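Local coordinates for protein geranyltranstransferase (Roseobacter denitrificans, PDB 4LLS) that probably condenses isopentenyl diphosphate with allylic diphosphates such as geranyl or farnesyl diphosphate, lengthening the isoprenoid chain with the help of metal ions, at residues 101-106 and 111-116; 55-60 and 121-126. One frame throughout, in Å; residues are numbered along the deposited sequence.

Contact 1: 101-106 and 111-116; sequences HDDLPC and DMRRGQ. With CA (calcium ion), chain F; GST (geranyl S-thiolodiphosphate), chain D; IPE (3-methylbut-3-enyl trihydrogen diphosphate), chain C.
In the first aspartate-rich motif of the polyprenyl synthases, Asp103 takes hold of Arg113 from the short hairpin that follows. The salt bridge is side-on: Arg113 NE gives its N-H to Asp103 OD1 at 3.0 Å (160°) on the syn lone pair, and Arg113 NH1 reaches Asp103 OD2 at 2.8 Å. Carboxylate and guanidinium lie nearly coplanar, 15° apart. Bends at chi2 (77°) and chi3 fold the arginine back so that its remaining N-H groups face the thiolodiphosphate. There, Arg113 NH2 makes an almost straight bond to GST O1A at 2.8 Å, and Arg113 NH1 also reaches GST O3A at 2.9 Å. Asp102 works on the same diphosphate through calcium, its OD2 binding the ion at 2.3 Å, while Gln175 holds the other oxygen, OD1; Asp108 is a further ligand. A calcium-bound water donates to Asp103 OD2 at 2.7 Å, tying Asp103 to the metal shell. Within the type I' turn, Arg114 NE bonds to IPE O1B at 2.9 Å and Arg114 NH1 to IPE O3B at 2.8 Å. Asp103 thus acts from the second shell: it fixes the rotation of the Arg113 guanidinium, which, together with calcium, is likely to draw negative charge from the diphosphate.

Contact 2: 55-60 and 121-126; sequences MAHATS and KKWDDA
His57 alone carries the contact from helix 50-59, meeting Lys122 and Trp123 where one helix ends just before another begins. Two residues earlier, Met55 points away from 121-126 and packs on Ala134 and Leu135 of helix 125-144 and on Ala168 of the second subunit. His57 follows, facing across. With CG anti to the backbone N (chi1 -170°), it presents one ring face to the outer edge of the indole: Trp123 CZ3 stands 3.8 Å from His57 CG, and Trp123 CH2 is 3.8 Å from His57 CB. This is a T-shaped stack, its planes at 83° and its centroids 5.4 Å apart. Lys122 joins them with its aliphatic part, CG lying over a face of the indole and CD coming obliquely against the imidazole. Shortened to an alanine, His57 would no longer put a ring here, and the indole edge and the lysine methylenes would probably lose the surface they rest on, opening a gap. At the helix end, Thr59 OG1 donates to Met55 O (2.8 Å), beside a weak backbone bond to the same oxygen, and Ser60 OG donates to His57 O (2.8 Å). Across the contact, Asp124 is the N-cap of helix 125-144. The contact lays the last turn of helix 50-59 against the junction between helices 119-122 and 125-144, at the surface of the all-helical prenyl synthase fold.

Overall arrangement
Contact 1 is buried and polar, built from charges, metal and phosphate at the substrate site; contact 2 lies at the surface, away from the substrate and metal sites, and rests on aromatic and aliphatic touches with no hydrogen bond across it. The chain between the two segments of contact 2 contains both segments of contact 1, and their centres are about 9 Å apart. Both border helix 125-144: Leu104 packs on it, and 121-126 runs into its start. They join directly: Arg114 NH2 makes a weak hydrogen bond to Ser60 O, linking the end of helix 50-59 to a residue that binds isopentenyl diphosphate. Both reach the second subunit: His101 hydrogen-bonds to its Asp133, and Asp125 packs on its Cys106.

Contact 1: 101-106 and 111-116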
loop_
_atom_site.group_PDB
_atom_site.type_symbol
_atom_site.label_atom_id
_atom_site.label_comp_id
_atom_site.label_asym_id
_atom_site.label_seq_id
_atom_site.Cartn_x
_atom_site.Cartn_y
_atom_site.Cartn_z
ATOM N N HIS A 101 -8.632 3.293 -6.496
ATOM C CA HIS A 101 -9.257 1.965 -6.437
ATOM C C HIS A 101 -10.767 2.015 -6.298
ATOM O O HIS A 101 -11.453 1.255 -6.991
ATOM C CB HIS A 101 -8.591 1.075 -5.378
ATOM C CG HIS A 101 -7.220 0.630 -5.774
ATOM N ND1 HIS A 101 -6.502 -0.316 -5.065
ATOM C CD2 HIS A 101 -6.484 0.907 -6.867
ATOM C CE1 HIS A 101 -5.356 -0.530 -5.662
ATOM N NE2 HIS A 101 -5.308 0.212 -6.755
ATOM N N ASP A 102 -11.310 2.894 -5.463
ATOM C CA ASP A 102 -12.754 3.023 -5.296
ATOM C C ASP A 102 -13.426 3.333 -6.626
ATOM O O ASP A 102 -14.568 2.904 -6.840
ATOM C CB ASP A 102 -13.102 4.110 -4.274
ATOM C CG ASP A 102 -14.611 4.149 -3.918
ATOM O OD1 ASP A 102 -15.126 3.148 -3.380
ATOM O OD2 ASP A 102 -15.202 5.232 -4.103
ATOM N N ASP A 103 -12.782 4.135 -7.455
ATOM C CA ASP A 103 -13.418 4.612 -8.693
ATOM C C ASP A 103 -13.506 3.486 -9.728
ATOM O O ASP A 103 -14.187 3.656 -10.730
ATOM C CB ASP A 103 -12.700 5.833 -9.254
ATOM C CG ASP A 103 -12.949 7.133 -8.432
ATOM O OD1 ASP A 103 -12.089 8.048 -8.477
ATOM O OD2 ASP A 103 -13.969 7.218 -7.750
ATOM N N LEU A 104 -12.679 2.456 -9.590
ATOM C CA LEU A 104 -12.587 1.354 -10.577
ATOM C C LEU A 104 -13.955 0.841 -10.995
ATOM O O LEU A 104 -14.864 0.695 -10.167
ATOM C CB LEU A 104 -11.743 0.179 -10.036
ATOM C CG LEU A 104 -10.216 0.408 -9.954
ATOM C CD1 LEU A 104 -9.573 -0.697 -9.129
ATOM C CD2 LEU A 104 -9.577 0.489 -11.327
ATOM N N PRO A 105 -14.001 0.292 -12.230
ATOM C CA PRO A 105 -15.253 -0.344 -12.663
ATOM C C PRO A 105 -15.806 -1.447 -11.751
ATOM O O PRO A 105 -17.014 -1.604 -11.630
ATOM C CB PRO A 105 -14.881 -0.893 -14.052
ATOM C CG PRO A 105 -13.845 0.031 -14.556
ATOM C CD PRO A 105 -13.014 0.369 -13.323
ATOM N N CYS A 106 -14.928 -2.252 -11.161
ATOM C CA CYS A 106 -15.352 -3.337 -10.308
ATOM C C CYS A 106 -15.816 -2.864 -8.932
ATOM O O CYS A 106 -16.261 -3.653 -8.105
ATOM C CB CYS A 106 -14.226 -4.371 -10.185
ATOM S SG CYS A 106 -12.769 -3.851 -9.248
ATOM N N ASP A 111 -16.430 7.893 -13.538
ATOM C CA ASP A 111 -15.698 8.456 -14.661
ATOM C C ASP A 111 -14.984 9.781 -14.377
ATOM O O ASP A 111 -14.079 10.163 -15.119
ATOM C CB ASP A 111 -16.666 8.698 -15.844
ATOM C CG ASP A 111 -17.208 7.421 -16.449
ATOM O OD1 ASP A 111 -18.130 7.538 -17.296
ATOM O OD2 ASP A 111 -16.660 6.328 -16.190
ATOM N N MET A 112 -15.385 10.463 -13.304
ATOM C CA MET A 112 -14.862 11.771 -12.970
ATOM C C MET A 112 -14.573 11.878 -11.474
ATOM O O MET A 112 -15.311 11.332 -10.652
ATOM C CB MET A 112 -15.860 12.848 -13.401
ATOM C CG MET A 112 -15.374 14.269 -13.198
ATOM S SD MET A 112 -16.539 15.514 -13.828
ATOM C CE MET A 112 -17.973 15.205 -12.792
ATOM N N ARG A 113 -13.478 12.552 -11.157
ATOM C CA ARG A 113 -13.033 12.785 -9.770
ATOM C C ARG A 113 -12.255 14.106 -9.828
ATOM O O ARG A 113 -11.397 14.296 -10.675
ATOM C CB ARG A 113 -12.140 11.597 -9.343
ATOM C CG ARG A 113 -11.244 11.747 -8.108
ATOM C CD ARG A 113 -11.981 11.635 -6.805
ATOM N NE ARG A 113 -12.576 10.320 -6.548
ATOM C CZ ARG A 113 -13.551 10.149 -5.673
ATOM N NH1 ARG A 113 -14.116 8.974 -5.541
ATOM N NH2 ARG A 113 -13.890 11.139 -4.845
ATOM N N ARG A 114 -12.556 15.003 -8.902
ATOM C CA ARG A 114 -11.887 16.304 -8.824
ATOM C C ARG A 114 -11.943 17.075 -10.159
ATOM O O ARG A 114 -11.004 17.820 -10.500
ATOM C CB ARG A 114 -10.436 16.170 -8.346
ATOM C CG ARG A 114 -10.342 15.707 -6.892
ATOM C CD ARG A 114 -8.952 15.186 -6.587
ATOM N NE ARG A 114 -8.805 14.723 -5.212
ATOM C CZ ARG A 114 -7.703 14.151 -4.749
ATOM N NH1 ARG A 114 -7.658 13.703 -3.513
ATOM N NH2 ARG A 114 -6.667 13.975 -5.578
ATOM N N GLY A 115 -13.043 16.885 -10.873
ATOM C CA GLY A 115 -13.328 17.603 -12.122
ATOM C C GLY A 115 -12.612 17.071 -13.338
ATOM O O GLY A 115 -12.651 17.688 -14.406
ATOM N N GLN A 116 -11.924 15.944 -13.181
ATOM C CA GLN A 116 -11.140 15.371 -14.258
ATOM C C GLN A 116 -11.487 13.897 -14.454
ATOM O O GLN A 116 -12.049 13.250 -13.564
ATOM C CB GLN A 116 -9.640 15.496 -13.935
ATOM C CG GLN A 116 -9.146 16.918 -13.700
ATOM C CD GLN A 116 -9.217 17.761 -14.957
ATOM O OE1 GLN A 116 -9.141 17.240 -16.073
ATOM N NE2 GLN A 116 -9.436 19.060 -14.788
HETATM CA CA CA F . -17.191 6.282 -4.430
HETATM P PA GST D . -16.961 9.516 -3.101
HETATM O O1A GST D . -15.987 10.692 -3.112
HETATM O O2A GST D . -18.429 9.908 -2.987
HETATM O O3A GST D . -16.696 8.521 -4.225
HETATM O O1B GST D . -16.596 8.735 -1.762
HETATM P PB GST D . -17.495 7.574 -1.164
HETATM O O2B GST D . -18.707 8.050 -0.493
HETATM O O3B GST D . -17.755 6.491 -2.265
HETATM S S1 GST D . -16.300 6.865 0.257
HETATM C C1 GST D . -14.937 6.430 -0.770
HETATM C C2 GST D . -14.127 5.285 -0.210
HETATM C C3 GST D . -13.027 5.486 0.532
HETATM C C10 GST D . -12.599 6.854 0.941
HETATM C C4 GST D . -12.248 4.336 1.072
HETATM C C5 GST D . -12.060 3.309 -0.053
HETATM C C6 GST D . -11.271 2.132 0.419
HETATM C C7 GST D . -10.530 1.351 -0.398
HETATM C C9 GST D . -10.369 1.492 -1.896
HETATM C C8 GST D . -9.791 0.260 0.311
HETATM C C1 IPE C . -13.708 11.948 -0.821
HETATM O O1 IPE C . -12.899 12.678 0.123
HETATM C C2 IPE C . -13.794 10.496 -0.362
HETATM C C3 IPE C . -14.417 10.393 1.008
HETATM C C4 IPE C . -13.775 9.821 2.025
HETATM C C5 IPE C . -15.845 10.799 1.203
HETATM P PA IPE C . -12.717 14.253 -0.044
HETATM O O1A IPE C . -14.092 14.926 -0.161
HETATM O O2A IPE C . -11.866 14.690 1.060
HETATM O O3A IPE C . -11.934 14.414 -1.414
HETATM P PB IPE C . -10.776 15.378 -2.011
HETATM O O1B IPE C . -11.035 15.428 -3.509
HETATM O O2B IPE C . -10.920 16.726 -1.363
HETATM O O3B IPE C . -9.500 14.690 -1.588
HETATM O O HOH W 1 -15.372 9.604 -8.497
HETATM O O HOH W 2 -16.394 6.454 -6.736
HETATM O O HOH W 3 -19.361 7.017 -5.059
#

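Contact 2: 55-60 and 121-126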
loop_
_atom_site.group_PDB
_atom_site.type_symbol
_atom_site.label_atom_id
_atom_site.label_comp_id
_atom_site.label_asym_id
_atom_site.label_seq_id
_atom_site.Cartn_x
_atom_site.Cartn_y
_atom_site.Cartn_z
ATOM N N MET A 55 -0.033 8.449 -11.174
ATOM C CA MET A 55 0.182 8.795 -9.780
ATOM C C MET A 55 0.057 10.305 -9.575
ATOM O O MET A 55 -0.519 10.749 -8.574
ATOM C CB MET A 55 1.548 8.336 -9.303
ATOM C CG MET A 55 1.667 6.828 -9.160
ATOM S SD MET A 55 3.354 6.229 -8.903
ATOM C CE MET A 55 3.593 6.646 -7.176
ATOM N N ALA A 56 0.651 11.099 -10.468
ATOM C CA ALA A 56 0.611 12.540 -10.357
ATOM C C ALA A 56 -0.820 13.040 -10.585
ATOM O O ALA A 56 -1.309 13.940 -9.880
ATOM C CB ALA A 56 1.533 13.162 -11.373
ATOM N N HIS A 57 -1.510 12.437 -11.541
ATOM C CA HIS A 57 -2.898 12.801 -11.830
ATOM C C HIS A 57 -3.756 12.623 -10.581
ATOM O O HIS A 57 -4.603 13.446 -10.245
ATOM C CB HIS A 57 -3.406 11.932 -12.963
ATOM C CG HIS A 57 -4.722 12.354 -13.526
ATOM N ND1 HIS A 57 -5.908 11.722 -13.246
ATOM C CD2 HIS A 57 -5.010 13.298 -14.454
ATOM C CE1 HIS A 57 -6.879 12.260 -13.971
ATOM N NE2 HIS A 57 -6.360 13.234 -14.690
ATOM N N ALA A 58 -3.615 11.460 -9.963
ATOM C CA ALA A 58 -4.445 11.062 -8.842
ATOM C C ALA A 58 -4.197 11.847 -7.567
ATOM O O ALA A 58 -5.082 11.889 -6.668
ATOM C CB ALA A 58 -4.230 9.574 -8.553
ATOM N N THR A 59 -3.015 12.429 -7.439
ATOM C CA THR A 59 -2.675 13.189 -6.290
ATOM C C THR A 59 -2.829 14.697 -6.451
ATOM O O THR A 59 -2.595 15.425 -5.500
ATOM C CB THR A 59 -1.245 12.864 -5.797
ATOM O OG1 THR A 59 -0.284 12.994 -6.864
ATOM C CG2 THR A 59 -1.193 11.475 -5.211
ATOM N N SER A 60 -3.134 15.162 -7.663
ATOM C CA SER A 60 -3.327 16.563 -7.923
ATOM C C SER A 60 -4.728 16.963 -7.447
ATOM O O SER A 60 -5.681 16.191 -7.520
ATOM C CB SER A 60 -3.122 16.851 -9.408
ATOM O OG SER A 60 -4.115 16.247 -10.181
ATOM N N LYS A 121 -10.142 5.774 -16.713
ATOM C CA LYS A 121 -10.736 6.378 -17.923
ATOM C C LYS A 121 -9.686 7.040 -18.798
ATOM O O LYS A 121 -9.672 6.860 -20.018
ATOM C CB LYS A 121 -11.816 7.387 -17.526
ATOM C CG LYS A 121 -13.154 6.773 -17.191
ATOM C CD LYS A 121 -13.817 6.243 -18.451
ATOM C CE LYS A 121 -14.893 5.230 -18.123
ATOM N NZ LYS A 121 -15.479 4.641 -19.359
ATOM N N LYS A 122 -8.772 7.791 -18.189
ATOM C CA LYS A 122 -7.712 8.468 -18.903
ATOM C C LYS A 122 -6.641 7.506 -19.423
ATOM O O LYS A 122 -6.015 7.735 -20.454
ATOM C CB LYS A 122 -7.099 9.553 -18.023
ATOM C CG LYS A 122 -6.055 10.423 -18.693
ATOM C CD LYS A 122 -5.820 11.693 -17.892
ATOM C CE LYS A 122 -4.594 12.456 -18.366
ATOM N NZ LYS A 122 -4.767 12.954 -19.749
ATOM N N TRP A 123 -6.400 6.449 -18.666
ATOM C CA TRP A 123 -5.492 5.412 -19.080
ATOM C C TRP A 123 -6.288 4.111 -19.278
ATOM O O TRP A 123 -6.997 3.977 -20.278
ATOM C CB TRP A 123 -4.351 5.302 -18.037
ATOM C CG TRP A 123 -3.350 6.417 -18.125
ATOM C CD1 TRP A 123 -2.278 6.475 -18.934
ATOM C CD2 TRP A 123 -3.357 7.650 -17.382
ATOM N NE1 TRP A 123 -1.585 7.639 -18.735
ATOM C CE2 TRP A 123 -2.237 8.388 -17.789
ATOM C CE3 TRP A 123 -4.136 8.148 -16.337
ATOM C CZ2 TRP A 123 -1.939 9.659 -17.277
ATOM C CZ3 TRP A 123 -3.846 9.415 -15.835
ATOM C CH2 TRP A 123 -2.750 10.151 -16.302
ATOM N N ASP A 124 -6.241 3.183 -18.322
ATOM C CA ASP A 124 -6.957 1.920 -18.369
ATOM C C ASP A 124 -6.947 1.299 -16.964
ATOM O O ASP A 124 -6.363 1.893 -16.033
ATOM C CB ASP A 124 -6.340 0.960 -19.415
ATOM C CG ASP A 124 -4.859 0.699 -19.195
ATOM O OD1 ASP A 124 -4.159 0.407 -20.186
ATOM O OD2 ASP A 124 -4.356 0.745 -18.046
ATOM N N ASP A 125 -7.666 0.192 -16.790
ATOM C CA ASP A 125 -7.879 -0.366 -15.468
ATOM C C ASP A 125 -6.521 -0.775 -14.880
ATOM O O ASP A 125 -6.301 -0.591 -13.685
ATOM C CB ASP A 125 -8.819 -1.575 -15.482
ATOM C CG ASP A 125 -10.245 -1.209 -15.808
ATOM O OD1 ASP A 125 -10.544 -0.016 -15.999
ATOM O OD2 ASP A 125 -11.082 -2.147 -15.957
ATOM N N ALA A 126 -5.655 -1.415 -15.650
ATOM C CA ALA A 126 -4.375 -1.930 -15.099
ATOM C C ALA A 126 -3.549 -0.769 -14.557
ATOM O O ALA A 126 -2.933 -0.861 -13.480
ATOM C CB ALA A 126 -3.570 -2.647 -16.171
#